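Long-range contact in ABC-type transport system, molybdenum-specific extracellular solute-binding protein (Clostridium difficile, PDB 4KD5), which probably binds molybdate or tungstate outside the cell and delivers it to an ABC transporter: residues P55-M67 and T193-V205. Sequence-based numbering, arbitrary orientation. Where two conformers were deposited one is given.
Sequences PCDLFISAGQKQM and TYPVSVIKASKNV. With SBT (2-butanol), chain G; FMT (formic acid), chain H.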
loop_
_atom_site.group_PDB
_atom_site.type_symbol
_atom_site.label_atom_id
_atom_site.label_comp_id
_atom_site.label_asym_id
_atom_site.label_seq_id
_atom_site.Cartn_x
_atom_site.Cartn_y
_atom_site.Cartn_z
ATOM N N PRO A 55 -15.097 -10.848 -7.746
ATOM C CA PRO A 55 -14.157 -9.782 -7.378
ATOM C C PRO A 55 -14.400 -9.203 -5.987
ATOM O O PRO A 55 -14.996 -8.130 -5.848
ATOM C CB PRO A 55 -14.408 -8.712 -8.444
ATOM C CG PRO A 55 -15.810 -8.947 -8.896
ATOM C CD PRO A 55 -16.019 -10.434 -8.821
ATOM N N CYS A 56 -13.942 -9.916 -4.966
ATOM C CA CYS A 56 -14.067 -9.447 -3.594
ATOM C C CYS A 56 -12.698 -9.040 -3.073
ATOM O O CYS A 56 -11.689 -9.635 -3.438
ATOM C CB CYS A 56 -14.676 -10.537 -2.715
ATOM S SG CYS A 56 -16.375 -10.961 -3.149
ATOM N N ASP A 57 -12.665 -8.017 -2.228
ATOM C CA ASP A 57 -11.403 -7.506 -1.700
ATOM C C ASP A 57 -11.121 -7.946 -0.270
ATOM O O ASP A 57 -10.006 -8.347 0.050
ATOM C CB ASP A 57 -11.363 -5.976 -1.788
ATOM C CG ASP A 57 -11.437 -5.473 -3.210
ATOM O OD1 ASP A 57 -10.506 -5.757 -3.986
ATOM O OD2 ASP A 57 -12.426 -4.794 -3.544
ATOM N N LEU A 58 -12.137 -7.865 0.580
ATOM C CA LEU A 58 -12.018 -8.290 1.969
ATOM C C LEU A 58 -13.199 -9.196 2.322
ATOM O O LEU A 58 -14.308 -9.003 1.813
ATOM C CB LEU A 58 -11.984 -7.075 2.900
ATOM C CG LEU A 58 -11.464 -7.277 4.326
ATOM C CD1 LEU A 58 -9.951 -7.176 4.371
ATOM C CD2 LEU A 58 -12.074 -6.252 5.262
ATOM N N PHE A 59 -12.961 -10.188 3.174
ATOM C CA PHE A 59 -14.016 -11.105 3.590
ATOM C C PHE A 59 -14.034 -11.242 5.113
ATOM O O PHE A 59 -13.006 -11.529 5.731
ATOM C CB PHE A 59 -13.822 -12.464 2.913
ATOM C CG PHE A 59 -14.809 -13.514 3.341
ATOM C CD1 PHE A 59 -16.145 -13.200 3.540
ATOM C CD2 PHE A 59 -14.403 -14.827 3.507
ATOM C CE1 PHE A 59 -17.048 -14.173 3.921
ATOM C CE2 PHE A 59 -15.298 -15.805 3.886
ATOM C CZ PHE A 59 -16.624 -15.479 4.094
ATOM N N ILE A 60 -15.201 -11.014 5.710
ATOM C CA ILE A 60 -15.393 -11.201 7.144
ATOM C C ILE A 60 -16.366 -12.356 7.358
ATOM O O ILE A 60 -17.516 -12.302 6.912
ATOM C CB ILE A 60 -15.958 -9.938 7.806
ATOM C CG1 ILE A 60 -15.233 -8.693 7.297
ATOM C CG2 ILE A 60 -15.853 -10.038 9.318
ATOM C CD1 ILE A 60 -15.769 -7.389 7.866
ATOM N N SER A 61 -15.911 -13.398 8.048
ATOM C CA SER A 61 -16.701 -14.618 8.178
ATOM C C SER A 61 -17.327 -14.785 9.558
ATOM O O SER A 61 -16.939 -14.112 10.508
ATOM C CB SER A 61 -15.833 -15.831 7.861
ATOM O OG SER A 61 -16.604 -16.830 7.238
ATOM N N ALA A 62 -18.288 -15.700 9.658
ATOM C CA ALA A 62 -18.952 -16.003 10.924
ATOM C C ALA A 62 -18.189 -17.079 11.687
ATOM O O ALA A 62 -18.291 -17.183 12.913
ATOM C CB ALA A 62 -20.385 -16.444 10.686
ATOM N N GLY A 63 -17.445 -17.896 10.950
ATOM C CA GLY A 63 -16.690 -18.983 11.550
ATOM C C GLY A 63 -15.355 -19.218 10.872
ATOM O O GLY A 63 -15.054 -18.606 9.846
ATOM N N GLN A 64 -14.557 -20.118 11.442
ATOM C CA GLN A 64 -13.213 -20.385 10.937
ATOM C C GLN A 64 -13.176 -21.434 9.831
ATOM O O GLN A 64 -12.186 -21.545 9.110
ATOM C CB GLN A 64 -12.281 -20.810 12.077
ATOM C CG GLN A 64 -12.056 -19.765 13.164
ATOM C CD GLN A 64 -10.970 -18.753 12.826
ATOM O OE1 GLN A 64 -10.616 -17.918 13.657
ATOM N NE2 GLN A 64 -10.437 -18.822 11.610
ATOM N N LYS A 65 -14.257 -22.200 9.707
ATOM C CA LYS A 65 -14.342 -23.301 8.745
ATOM C C LYS A 65 -14.121 -22.850 7.300
ATOM O O LYS A 65 -13.348 -23.457 6.559
ATOM C CB LYS A 65 -15.700 -24.000 8.878
ATOM C CG LYS A 65 -15.752 -25.425 8.341
ATOM C CD LYS A 65 -16.219 -25.489 6.884
ATOM C CE LYS A 65 -15.997 -26.891 6.309
ATOM N NZ LYS A 65 -16.582 -27.074 4.947
ATOM N N GLN A 66 -14.792 -21.775 6.907
ATOM C CA GLN A 66 -14.723 -21.286 5.533
ATOM C C GLN A 66 -13.387 -20.626 5.179
ATOM O O GLN A 66 -12.971 -20.642 4.021
ATOM C CB GLN A 66 -15.890 -20.336 5.255
ATOM C CG GLN A 66 -16.510 -19.753 6.514
ATOM C CD GLN A 66 -17.624 -20.605 7.075
ATOM O OE1 GLN A 66 -17.819 -20.670 8.287
ATOM N NE2 GLN A 66 -18.377 -21.248 6.194
HETATM N N MSE A 67 -12.721 -20.046 6.175
HETATM C CA MSE A 67 -11.402 -19.453 5.972
HETATM C C MSE A 67 -10.364 -20.532 5.689
HETATM O O MSE A 67 -9.487 -20.353 4.840
HETATM C CB MSE A 67 -10.992 -18.638 7.199
HETATM C CG MSE A 67 -11.732 -17.320 7.340
HETATM SE SE MSE A 67 -11.218 -16.047 5.953
HETATM C CE MSE A 67 -12.435 -14.594 6.407
ATOM N N THR A 193 -15.946 -16.665 17.080
ATOM C CA THR A 193 -15.119 -15.623 16.472
ATOM C C THR A 193 -15.498 -15.284 15.035
ATOM O O THR A 193 -16.051 -16.111 14.313
ATOM C CB THR A 193 -13.628 -15.988 16.517
ATOM O OG1 THR A 193 -13.380 -17.102 15.655
ATOM C CG2 THR A 193 -13.207 -16.339 17.925
ATOM N N TYR A 194 -15.169 -14.062 14.628
ATOM C CA TYR A 194 -15.385 -13.622 13.260
ATOM C C TYR A 194 -14.037 -13.294 12.625
ATOM O O TYR A 194 -13.445 -12.253 12.917
ATOM C CB TYR A 194 -16.321 -12.404 13.226
ATOM C CG TYR A 194 -17.683 -12.644 13.856
ATOM C CD1 TYR A 194 -17.845 -12.625 15.234
ATOM C CD2 TYR A 194 -18.803 -12.883 13.072
ATOM C CE1 TYR A 194 -19.083 -12.847 15.815
ATOM C CE2 TYR A 194 -20.048 -13.103 13.645
ATOM C CZ TYR A 194 -20.180 -13.083 15.018
ATOM O OH TYR A 194 -21.409 -13.301 15.599
ATOM N N PRO A 195 -13.532 -14.197 11.770
ATOM C CA PRO A 195 -12.233 -13.960 11.128
ATOM C C PRO A 195 -12.343 -13.029 9.926
ATOM O O PRO A 195 -13.380 -13.017 9.248
ATOM C CB PRO A 195 -11.812 -15.358 10.666
ATOM C CG PRO A 195 -13.101 -16.079 10.439
ATOM C CD PRO A 195 -14.097 -15.517 11.429
ATOM N N VAL A 196 -11.289 -12.252 9.678
ATOM C CA VAL A 196 -11.230 -11.378 8.514
ATOM C C VAL A 196 -10.007 -11.765 7.682
ATOM O O VAL A 196 -9.016 -12.253 8.223
ATOM C CB VAL A 196 -11.159 -9.882 8.937
ATOM C CG1 VAL A 196 -9.878 -9.593 9.702
ATOM C CG2 VAL A 196 -11.265 -8.955 7.730
ATOM N N SER A 197 -10.081 -11.575 6.368
ATOM C CA SER A 197 -8.917 -11.795 5.510
ATOM C C SER A 197 -8.998 -10.979 4.226
ATOM O O SER A 197 -10.089 -10.748 3.704
ATOM C CB SER A 197 -8.772 -13.280 5.170
ATOM O OG SER A 197 -7.613 -13.500 4.388
ATOM N N VAL A 198 -7.848 -10.545 3.717
ATOM C CA VAL A 198 -7.796 -9.921 2.399
ATOM C C VAL A 198 -7.822 -11.031 1.349
ATOM O O VAL A 198 -7.164 -12.061 1.516
ATOM C CB VAL A 198 -6.532 -9.058 2.225
ATOM C CG1 VAL A 198 -6.442 -8.509 0.810
ATOM C CG2 VAL A 198 -6.533 -7.914 3.216
ATOM N N ILE A 199 -8.587 -10.830 0.280
ATOM C CA ILE A 199 -8.701 -11.829 -0.779
ATOM C C ILE A 199 -7.504 -11.746 -1.734
ATOM O O ILE A 199 -7.077 -10.653 -2.101
ATOM C CB ILE A 199 -10.021 -11.653 -1.544
ATOM C CG1 ILE A 199 -11.200 -11.699 -0.574
ATOM C CG2 ILE A 199 -10.186 -12.720 -2.602
ATOM C CD1 ILE A 199 -11.272 -12.977 0.234
ATOM N N LYS A 200 -6.968 -12.901 -2.129
ATOM C CA LYS A 200 -5.761 -12.972 -2.957
ATOM C C LYS A 200 -5.948 -12.344 -4.337
ATOM O O LYS A 200 -5.076 -11.628 -4.828
ATOM C CB LYS A 200 -5.325 -14.433 -3.102
ATOM C CG LYS A 200 -4.001 -14.635 -3.813
ATOM C CD LYS A 200 -2.840 -14.172 -2.955
ATOM C CE LYS A 200 -1.697 -15.172 -3.007
ATOM N NZ LYS A 200 -2.149 -16.548 -2.655
ATOM N N ALA A 201 -7.095 -12.606 -4.952
ATOM C CA ALA A 201 -7.368 -12.122 -6.306
ATOM C C ALA A 201 -7.674 -10.631 -6.368
ATOM O O ALA A 201 -7.800 -10.066 -7.455
ATOM C CB ALA A 201 -8.495 -12.907 -6.932
ATOM N N SER A 202 -7.817 -10.004 -5.204
ATOM C CA SER A 202 -8.118 -8.576 -5.130
ATOM C C SER A 202 -7.104 -7.739 -5.900
ATOM O O SER A 202 -5.903 -8.012 -5.869
ATOM C CB SER A 202 -8.148 -8.117 -3.676
ATOM O OG SER A 202 -8.140 -6.711 -3.594
ATOM N N LYS A 203 -7.597 -6.723 -6.595
ATOM C CA LYS A 203 -6.738 -5.820 -7.348
ATOM C C LYS A 203 -6.350 -4.613 -6.506
ATOM O O LYS A 203 -5.661 -3.710 -6.975
ATOM C CB LYS A 203 -7.433 -5.382 -8.640
ATOM C CG LYS A 203 -7.326 -6.394 -9.771
ATOM C CD LYS A 203 -8.631 -6.508 -10.548
ATOM C CE LYS A 203 -8.377 -6.605 -12.046
ATOM N NZ LYS A 203 -7.356 -7.633 -12.386
ATOM N N ASN A 204 -6.804 -4.610 -5.258
ATOM C CA ASN A 204 -6.436 -3.571 -4.306
ATOM C C ASN A 204 -6.040 -4.170 -2.959
ATOM O O ASN A 204 -6.657 -3.872 -1.935
ATOM C CB ASN A 204 -7.584 -2.568 -4.128
ATOM C CG ASN A 204 -7.869 -1.781 -5.386
ATOM O OD1 ASN A 204 -8.781 -2.110 -6.143
ATOM N ND2 ASN A 204 -7.086 -0.731 -5.620
ATOM N N VAL A 205 -5.007 -5.010 -2.973
ATOM C CA VAL A 205 -4.546 -5.693 -1.770
ATOM C C VAL A 205 -4.161 -4.716 -0.664
ATOM O O VAL A 205 -4.620 -4.842 0.469
ATOM C CB VAL A 205 -3.387 -6.665 -2.078
ATOM C CG1 VAL A 205 -2.833 -7.267 -0.801
ATOM C CG2 VAL A 205 -3.852 -7.772 -2.997
HETATM C C1 SBT G . -14.315 -23.683 13.627
HETATM C C2 SBT G . -15.360 -22.595 13.455
HETATM C C3 SBT G . -16.450 -23.038 12.492
HETATM C C4 SBT G . -17.742 -22.296 12.756
HETATM O OH SBT G . -15.939 -22.329 14.729
HETATM C C FMT H . -9.569 -15.389 -4.626
HETATM O O1 FMT H . -8.403 -15.002 -4.525
HETATM O O2 FMT H . -10.275 -15.258 -5.627
#
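Strands 58-60 and 193-198 pair antiparallel in the sheet of one lobe of a type II periplasmic-binding-protein fold. Phe59 and Ser197 form the hydrogen-bonded pair, with Phe59 N to Ser197 O and Ser197 N to Phe59 O both 3.0 Å. Ser61 N continues the pairing to Pro195 O at 2.8 Å. At the other end Ile199 N gives a straight bond to Asp57 O, but it approaches from above the carbonyl plane.

On one face Leu58 and Val196 meet through CD2 and CG2 at 3.7 Å. CD1 of Leu58 turns instead to CG2 of Val198. Ile60 lies alongside Val196, pointing the same way. Helix 205-215 covers Leu58, Val196 and Val198.

The other face receives helix 65-72. Selenomethionine Met67 is bent at chi2 (-69°), which brings its SE over CB of Ser197, while its CG rests 3.6 Å from CG of Pro195. Phe59 and Ile199 also pack here, against helix 43-52. Ala62 N bonds to Ser43 OG, and the side chain of Tyr194 comes within about 4 Å of that of Tyr168 (nearest atoms); Ser43 and Tyr168 are predicted molybdate-site residues.

The type I turn Ile199-Ser202 is held by Asp57 through OD1, while its OD2 accepts from Asn9 N in strand 6-13. Ser202 OG accepts from Asn204 N, an ST turn, and donates to the anti lone pair of Asp57 OD1 at 2.6 Å.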